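Local coordinates for glideosome-associated protein 50 (Plasmodium falciparum 3D7, PDB 3TGH) that is a glideosome component of purple acid phosphatase fold that probably anchors this gliding and invasion complex to the inner membrane complex, at residues A[2-8]-A[276-282]; A[150-156]-A[190-196]; A[224-228]-A[304-309]. One frame throughout, in Å; residues are numbered along the deposited sequence.

Contact 1: A[2-8]-A[276-282]; sequences CQLRFAS and FCVHELS
The first torsion of Phe6 sets CG between its backbone N and carbonyl carbon (chi1 71°), while in His279 CG stands opposite the carbonyl carbon (chi1 -47°); together these bring the two rings alongside each other. Their planes, 18° apart, are nearly parallel but offset, with little ring overlying ring, and it is His279 CB that sits over the Phe6 face, 3.8 Å from the ring centroid. Leu281 CD1 meets the same ring at its edge, 3.7 Å from Phe6 CE2. At the rim of the imidazole, NE2 shares a 2.8 Å hydrogen bond with Ser8 OG; ND1 is held by Thr288, so both ring nitrogens are engaged and the ring's rotation is fixed. Strands 4-8 and 276-282 run antiparallel here, at the centre of one of the two mixed sheets of the metallophosphoesterase fold: parallel strands continue beyond 4-8, antiparallel ones beyond 276-282. Three hydrogen-bonded pairs, Leu4-Leu281, Phe6-His279 and Ser8-Cys277, lock the register, the shortest bonds being 2.8 Å, as from His279 N to Phe6 O. On the other face of the sheet Glu280 has two conformers; in one, its carboxylate stacks nearly parallel on the Arg5 guanidinium, a long and somewhat doubtful charge pair without a directed N-H. Arg5 instead turns NE and NH2 onto Gln3 OE1, and Glu280 OE2 has a salt bridge to Lys289.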
loop_
_atom_site.group_PDB
_atom_site.type_symbol
_atom_site.label_atom_id
_atom_site.label_comp_id
_atom_site.label_asym_id
_atom_site.label_seq_id
_atom_site.Cartn_x
_atom_site.Cartn_y
_atom_site.Cartn_z
ATOM N N CYS A 2 -6.747 -21.208 5.554
ATOM C CA CYS A 2 -5.294 -21.311 5.741
ATOM C C CYS A 2 -4.492 -20.261 4.951
ATOM O O CYS A 2 -3.303 -20.457 4.684
ATOM C CB CYS A 2 -4.818 -22.717 5.353
ATOM S SG CYS A 2 -5.493 -24.061 6.377
ATOM N N GLN A 3 -5.140 -19.157 4.582
ATOM C CA GLN A 3 -4.483 -18.079 3.841
ATOM C C GLN A 3 -4.938 -16.704 4.330
ATOM O O GLN A 3 -5.958 -16.575 5.016
ATOM C CB GLN A 3 -4.776 -18.199 2.342
ATOM C CG GLN A 3 -4.236 -19.465 1.692
ATOM C CD GLN A 3 -4.516 -19.538 0.198
ATOM O OE1 GLN A 3 -5.214 -18.691 -0.361
ATOM N NE2 GLN A 3 -3.969 -20.559 -0.456
ATOM N N LEU A 4 -4.160 -15.687 3.977
ATOM C CA LEU A 4 -4.554 -14.289 4.157
ATOM C C LEU A 4 -4.566 -13.654 2.767
ATOM O O LEU A 4 -3.572 -13.721 2.046
ATOM C CB LEU A 4 -3.569 -13.557 5.072
ATOM C CG LEU A 4 -3.913 -12.122 5.492
ATOM C CD1 LEU A 4 -2.907 -11.595 6.502
ATOM C CD2 LEU A 4 -3.965 -11.188 4.299
ATOM N N ARG A 5 -5.692 -13.050 2.406
ATOM C CA ARG A 5 -5.873 -12.475 1.080
ATOM C C ARG A 5 -6.288 -11.020 1.145
ATOM O O ARG A 5 -7.257 -10.660 1.832
ATOM C CB ARG A 5 -6.919 -13.270 0.312
ATOM C CG ARG A 5 -6.467 -14.693 0.038
ATOM C CD ARG A 5 -7.437 -15.403 -0.864
ATOM N NE ARG A 5 -6.942 -16.714 -1.272
ATOM C CZ ARG A 5 -7.570 -17.528 -2.118
ATOM N NH1 ARG A 5 -8.740 -17.183 -2.651
ATOM N NH2 ARG A 5 -7.026 -18.698 -2.429
ATOM N N PHE A 6 -5.559 -10.192 0.401
ATOM C CA PHE A 6 -5.818 -8.774 0.358
ATOM C C PHE A 6 -5.637 -8.266 -1.065
ATOM O O PHE A 6 -5.022 -8.936 -1.893
ATOM C CB PHE A 6 -4.944 -8.023 1.383
ATOM C CG PHE A 6 -3.486 -7.953 1.038
ATOM C CD1 PHE A 6 -2.976 -6.839 0.372
ATOM C CD2 PHE A 6 -2.614 -8.977 1.390
ATOM C CE1 PHE A 6 -1.619 -6.750 0.068
ATOM C CE2 PHE A 6 -1.248 -8.893 1.085
ATOM C CZ PHE A 6 -0.759 -7.779 0.422
ATOM N N ALA A 7 -6.240 -7.122 -1.354
ATOM C CA ALA A 7 -6.139 -6.495 -2.662
ATOM C C ALA A 7 -5.415 -5.165 -2.541
ATOM O O ALA A 7 -5.410 -4.547 -1.475
ATOM C CB ALA A 7 -7.533 -6.290 -3.270
ATOM N N SER A 8 -4.788 -4.740 -3.638
ATOM C CA SER A 8 -4.122 -3.444 -3.727
ATOM C C SER A 8 -4.756 -2.635 -4.850
ATOM O O SER A 8 -4.948 -3.155 -5.952
ATOM C CB SER A 8 -2.628 -3.611 -4.035
ATOM O OG SER A 8 -1.927 -4.190 -2.952
ATOM N N PHE A 276 -5.594 -3.732 -11.008
ATOM C CA PHE A 276 -5.338 -3.840 -9.578
ATOM C C PHE A 276 -4.638 -5.163 -9.298
ATOM O O PHE A 276 -4.471 -5.984 -10.210
ATOM C CB PHE A 276 -6.658 -3.734 -8.793
ATOM C CG PHE A 276 -7.678 -4.786 -9.157
ATOM C CD1 PHE A 276 -7.728 -5.994 -8.471
ATOM C CD2 PHE A 276 -8.595 -4.560 -10.170
ATOM C CE1 PHE A 276 -8.652 -6.969 -8.818
ATOM C CE2 PHE A 276 -9.531 -5.515 -10.517
ATOM C CZ PHE A 276 -9.568 -6.722 -9.839
ATOM N N CYS A 277 -4.247 -5.382 -8.043
ATOM C CA CYS A 277 -3.622 -6.639 -7.637
ATOM C C CYS A 277 -4.406 -7.356 -6.557
ATOM O O CYS A 277 -5.053 -6.718 -5.725
ATOM C CB CYS A 277 -2.236 -6.387 -7.073
ATOM S SG CYS A 277 -1.084 -5.768 -8.247
ATOM N N VAL A 278 -4.311 -8.680 -6.564
ATOM C CA VAL A 278 -4.783 -9.499 -5.464
ATOM C C VAL A 278 -3.601 -10.333 -4.966
ATOM O O VAL A 278 -2.862 -10.920 -5.761
ATOM C CB VAL A 278 -5.955 -10.394 -5.887
ATOM C CG1 VAL A 278 -6.381 -11.287 -4.724
ATOM C CG2 VAL A 278 -7.124 -9.532 -6.364
ATOM N N HIS A 279 -3.415 -10.365 -3.650
ATOM C CA HIS A 279 -2.252 -11.006 -3.045
ATOM C C HIS A 279 -2.739 -12.079 -2.092
ATOM O O HIS A 279 -3.717 -11.873 -1.384
ATOM C CB HIS A 279 -1.406 -10.005 -2.262
ATOM C CG HIS A 279 -1.113 -8.734 -2.993
ATOM N ND1 HIS A 279 0.042 -8.539 -3.716
ATOM C CD2 HIS A 279 -1.819 -7.582 -3.090
ATOM C CE1 HIS A 279 0.035 -7.321 -4.232
ATOM N NE2 HIS A 279 -1.084 -6.721 -3.867
ATOM N N GLU A 280 -2.038 -13.205 -2.076
ATOM C CA GLU A 280 -2.385 -14.335 -1.222
ATOM C C GLU A 280 -1.151 -14.758 -0.408
ATOM O O GLU A 280 -0.127 -15.138 -0.979
ATOM C CB GLU A 280 -2.895 -15.505 -2.080
ATOM C CG GLU A 280 -4.055 -15.142 -3.036
ATOM C CD GLU A 280 -4.350 -16.205 -4.106
ATOM O OE1 GLU A 280 -3.605 -17.203 -4.227
ATOM O OE2 GLU A 280 -5.342 -16.028 -4.843
ATOM N N LEU A 281 -1.248 -14.678 0.918
ATOM C CA LEU A 281 -0.185 -15.154 1.809
ATOM C C LEU A 281 -0.549 -16.559 2.260
ATOM O O LEU A 281 -1.685 -16.798 2.680
ATOM C CB LEU A 281 -0.039 -14.263 3.040
ATOM C CG LEU A 281 0.745 -12.953 2.928
ATOM C CD1 LEU A 281 0.347 -12.163 1.721
ATOM C CD2 LEU A 281 0.556 -12.137 4.202
ATOM N N SER A 282 0.411 -17.478 2.185
ATOM C CA SER A 282 0.190 -18.870 2.577
ATOM C C SER A 282 1.447 -19.455 3.211
ATOM O O SER A 282 2.464 -18.773 3.340
ATOM C CB SER A 282 -0.209 -19.706 1.351
ATOM O OG SER A 282 0.893 -19.920 0.479
#

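Contact 2: A[150-156]-A[190-196]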
loop_
_atom_site.group_PDB
_atom_site.type_symbol
_atom_site.label_atom_id
_atom_site.label_comp_id
_atom_site.label_asym_id
_atom_site.label_seq_id
_atom_site.Cartn_x
_atom_site.Cartn_y
_atom_site.Cartn_z
ATOM N N LEU A 150 1.189 -18.019 11.279
ATOM C CA LEU A 150 2.101 -17.131 10.556
ATOM C C LEU A 150 1.673 -15.677 10.768
ATOM O O LEU A 150 0.487 -15.377 10.770
ATOM C CB LEU A 150 2.130 -17.474 9.064
ATOM C CG LEU A 150 2.737 -18.832 8.714
ATOM C CD1 LEU A 150 2.562 -19.153 7.233
ATOM C CD2 LEU A 150 4.211 -18.892 9.106
ATOM N N ALA A 151 2.652 -14.795 10.960
ATOM C CA ALA A 151 2.409 -13.391 11.266
ATOM C C ALA A 151 2.814 -12.538 10.074
ATOM O O ALA A 151 3.837 -12.803 9.450
ATOM C CB ALA A 151 3.205 -12.972 12.509
ATOM N N ALA A 152 2.008 -11.519 9.772
ATOM C CA ALA A 152 2.273 -10.591 8.675
ATOM C C ALA A 152 2.314 -9.167 9.208
ATOM O O ALA A 152 1.391 -8.735 9.912
ATOM C CB ALA A 152 1.204 -10.716 7.601
ATOM N N ALA A 153 3.389 -8.449 8.885
ATOM C CA ALA A 153 3.522 -7.048 9.240
ATOM C C ALA A 153 3.311 -6.193 7.995
ATOM O O ALA A 153 4.004 -6.363 7.009
ATOM C CB ALA A 153 4.884 -6.778 9.844
ATOM N N PHE A 154 2.329 -5.302 8.063
ATOM C CA PHE A 154 2.067 -4.313 7.024
ATOM C C PHE A 154 2.535 -2.967 7.542
ATOM O O PHE A 154 2.083 -2.504 8.594
ATOM C CB PHE A 154 0.573 -4.285 6.692
ATOM C CG PHE A 154 0.105 -5.510 5.968
ATOM C CD1 PHE A 154 -0.243 -6.652 6.660
ATOM C CD2 PHE A 154 0.040 -5.530 4.576
ATOM C CE1 PHE A 154 -0.667 -7.794 5.980
ATOM C CE2 PHE A 154 -0.378 -6.666 3.898
ATOM C CZ PHE A 154 -0.730 -7.796 4.598
ATOM N N ILE A 155 3.475 -2.354 6.826
ATOM C CA ILE A 155 4.037 -1.073 7.218
ATOM C C ILE A 155 3.664 -0.041 6.150
ATOM O O ILE A 155 3.897 -0.245 4.946
ATOM C CB ILE A 155 5.552 -1.166 7.413
ATOM C CG1 ILE A 155 5.855 -2.095 8.604
ATOM C CG2 ILE A 155 6.163 0.227 7.650
ATOM C CD1 ILE A 155 7.289 -2.606 8.634
ATOM N N PHE A 156 3.043 1.043 6.591
ATOM C CA PHE A 156 2.538 2.073 5.686
ATOM C C PHE A 156 3.385 3.320 5.829
ATOM O O PHE A 156 3.536 3.862 6.927
ATOM C CB PHE A 156 1.062 2.368 5.974
ATOM C CG PHE A 156 0.169 1.181 5.769
ATOM C CD1 PHE A 156 -0.013 0.248 6.787
ATOM C CD2 PHE A 156 -0.457 0.966 4.543
ATOM C CE1 PHE A 156 -0.824 -0.878 6.591
ATOM C CE2 PHE A 156 -1.256 -0.143 4.340
ATOM C CZ PHE A 156 -1.429 -1.080 5.369
ATOM N N ALA A 190 7.625 -11.192 12.508
ATOM C CA ALA A 190 6.814 -11.353 11.303
ATOM C C ALA A 190 7.430 -12.313 10.284
ATOM O O ALA A 190 8.600 -12.173 9.902
ATOM C CB ALA A 190 6.556 -9.995 10.664
ATOM N N ASP A 191 6.626 -13.269 9.827
ATOM C CA ASP A 191 7.037 -14.210 8.780
ATOM C C ASP A 191 6.963 -13.553 7.403
ATOM O O ASP A 191 7.693 -13.938 6.474
ATOM C CB ASP A 191 6.158 -15.453 8.830
ATOM C CG ASP A 191 6.177 -16.111 10.200
ATOM O OD1 ASP A 191 7.158 -16.822 10.513
ATOM O OD2 ASP A 191 5.224 -15.881 10.975
ATOM N N PHE A 192 6.069 -12.573 7.284
ATOM C CA PHE A 192 5.899 -11.770 6.079
ATOM C C PHE A 192 5.954 -10.287 6.446
ATOM O O PHE A 192 5.343 -9.865 7.429
ATOM C CB PHE A 192 4.541 -12.042 5.434
ATOM C CG PHE A 192 4.335 -13.466 4.998
ATOM C CD1 PHE A 192 3.550 -14.331 5.749
ATOM C CD2 PHE A 192 4.894 -13.929 3.818
ATOM C CE1 PHE A 192 3.345 -15.647 5.328
ATOM C CE2 PHE A 192 4.695 -15.237 3.395
ATOM C CZ PHE A 192 3.922 -16.092 4.151
ATOM N N ILE A 193 6.661 -9.494 5.646
ATOM C CA ILE A 193 6.697 -8.037 5.835
ATOM C C ILE A 193 6.396 -7.373 4.498
ATOM O O ILE A 193 7.078 -7.629 3.503
ATOM C CB ILE A 193 8.056 -7.537 6.373
ATOM C CG1 ILE A 193 8.466 -8.310 7.631
ATOM C CG2 ILE A 193 7.995 -6.046 6.690
ATOM C CD1 ILE A 193 9.882 -8.020 8.083
ATOM N N ILE A 194 5.355 -6.540 4.496
ATOM C CA ILE A 194 4.867 -5.855 3.309
ATOM C C ILE A 194 4.842 -4.362 3.601
ATOM O O ILE A 194 4.261 -3.922 4.586
ATOM C CB ILE A 194 3.436 -6.325 2.924
ATOM C CG1 ILE A 194 3.425 -7.825 2.600
ATOM C CG2 ILE A 194 2.881 -5.525 1.727
ATOM C CD1 ILE A 194 3.245 -8.710 3.822
ATOM N N VAL A 195 5.481 -3.579 2.738
ATOM C CA VAL A 195 5.503 -2.134 2.891
ATOM C C VAL A 195 4.684 -1.517 1.752
ATOM O O VAL A 195 4.734 -1.994 0.616
ATOM C CB VAL A 195 6.948 -1.599 2.893
ATOM C CG1 VAL A 195 6.975 -0.089 3.073
ATOM C CG2 VAL A 195 7.783 -2.288 3.989
ATOM N N VAL A 196 3.913 -0.484 2.081
ATOM C CA VAL A 196 3.004 0.176 1.143
ATOM C C VAL A 196 3.279 1.670 1.152
ATOM O O VAL A 196 3.336 2.284 2.224
ATOM C CB VAL A 196 1.525 -0.059 1.574
ATOM C CG1 VAL A 196 0.565 0.676 0.643
ATOM C CG2 VAL A 196 1.208 -1.555 1.611
#
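Phe154 and Ile194 lie side by side within the well-packed part of this contact, Ile194 CB 3.9 Å from Phe154 CD2 and Ile194 CD1 over one face of the ring, offset toward its rim. Phe156 repeats the pairing with Val196, CD2 to CB 3.7 Å. Both phenylalanines set CG opposite the carbonyl carbon (chi1 -70° in Phe154), which lays each ring along the branched side chain of its neighbour. On the other face of the sheet Ile155 reaches Ile193, CD1 to CG2 4.0 Å; Ile155 packs on Leu179 and Leu183 of helix 169-189, and Ile193 on Ala186. That helix is the crossover of a beta-alpha-beta unit, whose strands 148-156 and 192-196 run parallel with regular hydrogen bonds such as Ile155 N to Ile194 O, 2.8 Å. The looser side lies at the partly exposed Ala151, whose small side chain packs little; hydrogen bonds with the buried Asp191 do the holding there. Asp191 OD2 takes the Ala151 N-H through its anti lone pair (2.8 Å, 170° at the hydrogen), and Lys314 forms a salt bridge to the same oxygen. Ala151 O in turn accepts from both Asp191 N and Phe192 N, the former bond more bent at 131°. The Leu150 side chain crosses that of Asp191 at about a right angle, CD2 3.6 Å from Asp191 CG.

Contact 3: A[224-228]-A[304-309]; sequences AEVDL and LNIKKK
Charge joins Asp227 and Lys307 directly: NZ bonds to OD1 at 2.9 Å, a salt bridge that meets the carboxylate on its anti side and 34° out of its plane. The lysine chain runs extended until chi4 (55°) bends NZ onto that oxygen, and Asp244 O takes a further bond from the ammonium. Van der Waals packing accompanies this. The apolar pair is Leu304 CD2 with Leu228 CD1, 3.8 Å apart; the same Leu304 methyl lies 3.4 Å from Asp227 O, and the Lys307 CD methylene 3.4 Å from Glu225 O, in the Schellman motif that ends helix 218-223. These contacts bring the end of strand 297-305 and the loop after it, from one sheet, against the loop leading into strand 228-231 of the other. Waters add further links. One donates to Glu225 O and accepts from Lys309 NZ, at 2.7 Å from NZ; another donates to Asp227 OD1 and accepts from Lys307 N, and a third spans Glu225 OE1 and Lys308 O. Lys309 NZ also bonds Ala190 O, while Asp227 OD2 accepts from Ile193 N. With both its oxygens held, the buried Asp227 carboxylate is probably kept ionised by the nearby lysines and fixed in its rotation.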
loop_
_atom_site.group_PDB
_atom_site.type_symbol
_atom_site.label_atom_id
_atom_site.label_comp_id
_atom_site.label_asym_id
_atom_site.label_seq_id
_atom_site.Cartn_x
_atom_site.Cartn_y
_atom_site.Cartn_z
ATOM N N ALA A 224 15.865 -5.730 6.865
ATOM C CA ALA A 224 14.725 -6.392 7.506
ATOM C C ALA A 224 14.132 -7.561 6.705
ATOM O O ALA A 224 13.165 -8.173 7.141
ATOM C CB ALA A 224 13.633 -5.367 7.823
ATOM N N GLU A 225 14.715 -7.874 5.550
ATOM C CA GLU A 225 14.247 -8.971 4.691
ATOM C C GLU A 225 12.778 -8.817 4.286
ATOM O O GLU A 225 12.000 -9.781 4.305
ATOM C CB GLU A 225 14.482 -10.328 5.355
ATOM C CG GLU A 225 15.933 -10.612 5.715
ATOM C CD GLU A 225 16.165 -12.077 6.018
ATOM O OE1 GLU A 225 16.097 -12.898 5.076
ATOM O OE2 GLU A 225 16.406 -12.412 7.197
ATOM N N VAL A 226 12.413 -7.591 3.922
ATOM C CA VAL A 226 11.077 -7.280 3.461
ATOM C C VAL A 226 10.748 -8.086 2.203
ATOM O O VAL A 226 11.600 -8.274 1.330
ATOM C CB VAL A 226 10.944 -5.757 3.205
ATOM C CG1 VAL A 226 9.715 -5.429 2.365
ATOM C CG2 VAL A 226 10.940 -5.015 4.550
ATOM N N ASP A 227 9.511 -8.556 2.120
ATOM C CA ASP A 227 9.066 -9.382 1.000
ATOM C C ASP A 227 8.621 -8.546 -0.196
ATOM O O ASP A 227 9.085 -8.766 -1.322
ATOM C CB ASP A 227 7.925 -10.297 1.455
ATOM C CG ASP A 227 8.370 -11.294 2.505
ATOM O OD1 ASP A 227 9.151 -12.212 2.167
ATOM O OD2 ASP A 227 7.947 -11.158 3.674
ATOM N N LEU A 228 7.723 -7.593 0.060
ATOM C CA LEU A 228 7.121 -6.749 -0.974
ATOM C C LEU A 228 7.168 -5.276 -0.583
ATOM O O LEU A 228 6.828 -4.923 0.547
ATOM C CB LEU A 228 5.643 -7.087 -1.147
ATOM C CG LEU A 228 5.130 -8.125 -2.136
ATOM C CD1 LEU A 228 5.820 -9.450 -1.987
ATOM C CD2 LEU A 228 3.626 -8.249 -1.940
ATOM N N LEU A 304 6.445 -15.461 -4.778
ATOM C CA LEU A 304 7.616 -15.242 -3.948
ATOM C C LEU A 304 7.614 -16.287 -2.827
ATOM O O LEU A 304 6.623 -16.425 -2.111
ATOM C CB LEU A 304 7.581 -13.818 -3.378
ATOM C CG LEU A 304 8.889 -13.273 -2.799
ATOM C CD1 LEU A 304 9.880 -12.973 -3.916
ATOM C CD2 LEU A 304 8.641 -12.029 -1.972
ATOM N N ASN A 305 8.713 -17.022 -2.684
ATOM C CA ASN A 305 8.827 -18.041 -1.641
ATOM C C ASN A 305 8.933 -17.406 -0.259
ATOM O O ASN A 305 9.552 -16.351 -0.101
ATOM C CB ASN A 305 10.050 -18.935 -1.883
ATOM C CG ASN A 305 9.962 -19.713 -3.186
ATOM O OD1 ASN A 305 8.873 -20.056 -3.649
ATOM N ND2 ASN A 305 11.116 -20.002 -3.779
ATOM N N ILE A 306 8.329 -18.049 0.739
ATOM C CA ILE A 306 8.471 -17.608 2.127
ATOM C C ILE A 306 9.942 -17.708 2.540
ATOM O O ILE A 306 10.642 -18.646 2.151
ATOM C CB ILE A 306 7.576 -18.435 3.088
ATOM C CG1 ILE A 306 7.485 -17.762 4.464
ATOM C CG2 ILE A 306 8.089 -19.874 3.223
ATOM C CD1 ILE A 306 6.438 -18.388 5.378
ATOM N N LYS A 307 10.413 -16.731 3.305
ATOM C CA LYS A 307 11.813 -16.703 3.712
ATOM C C LYS A 307 12.026 -17.587 4.932
ATOM O O LYS A 307 11.140 -17.717 5.772
ATOM C CB LYS A 307 12.264 -15.270 4.000
ATOM C CG LYS A 307 12.355 -14.411 2.747
ATOM C CD LYS A 307 12.506 -12.935 3.070
ATOM C CE LYS A 307 12.720 -12.100 1.802
ATOM N NZ LYS A 307 11.652 -12.310 0.779
ATOM N N LYS A 308 13.201 -18.206 5.003
ATOM C CA LYS A 308 13.622 -18.960 6.180
ATOM C C LYS A 308 14.485 -18.036 7.038
ATOM O O LYS A 308 15.681 -17.875 6.782
ATOM C CB LYS A 308 14.405 -20.203 5.761
ATOM C CG LYS A 308 13.588 -21.201 4.948
ATOM C CD LYS A 308 14.411 -22.433 4.571
ATOM C CE LYS A 308 14.670 -23.341 5.772
ATOM N NZ LYS A 308 15.430 -24.569 5.406
ATOM N N LYS A 309 13.870 -17.424 8.048
ATOM C CA LYS A 309 14.520 -16.372 8.831
ATOM C C LYS A 309 15.219 -16.938 10.062
ATOM O O LYS A 309 14.700 -17.855 10.698
ATOM C CB LYS A 309 13.487 -15.328 9.259
ATOM C CG LYS A 309 12.756 -14.679 8.104
ATOM C CD LYS A 309 11.848 -13.566 8.590
ATOM C CE LYS A 309 11.169 -12.865 7.431
ATOM N NZ LYS A 309 10.413 -11.677 7.886
HETATM O O HOH W 1 12.678 -10.133 8.668
HETATM O O HOH W 2 9.805 -10.935 5.309
HETATM O O HOH W 3 16.241 -15.504 5.543
HETATM O O HOH W 4 8.775 -14.309 3.846
HETATM O O HOH W 5 7.446 -14.348 0.937
#

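Overall arrangement
From the N terminus, strand 4-8 enters the middle of the first sheet and pairs with 276-282 much later in the chain, so contact 1 closes a loop holding most of the chain. Contact 2 lies wholly within that loop, a short excursion through helix 169-189 back to the neighbouring strand of the second sheet. Contact 3 opens after contact 2 has closed, but its second segment follows 276-282, so it crosses contact 1. The two sheets pack between contacts 1 and 2, where Phe6 CZ comes 3.7 Å from Phe154 CE2. Contact 3 joins the sheets again at one end and adjoins contact 2 through Asp227 and Lys309.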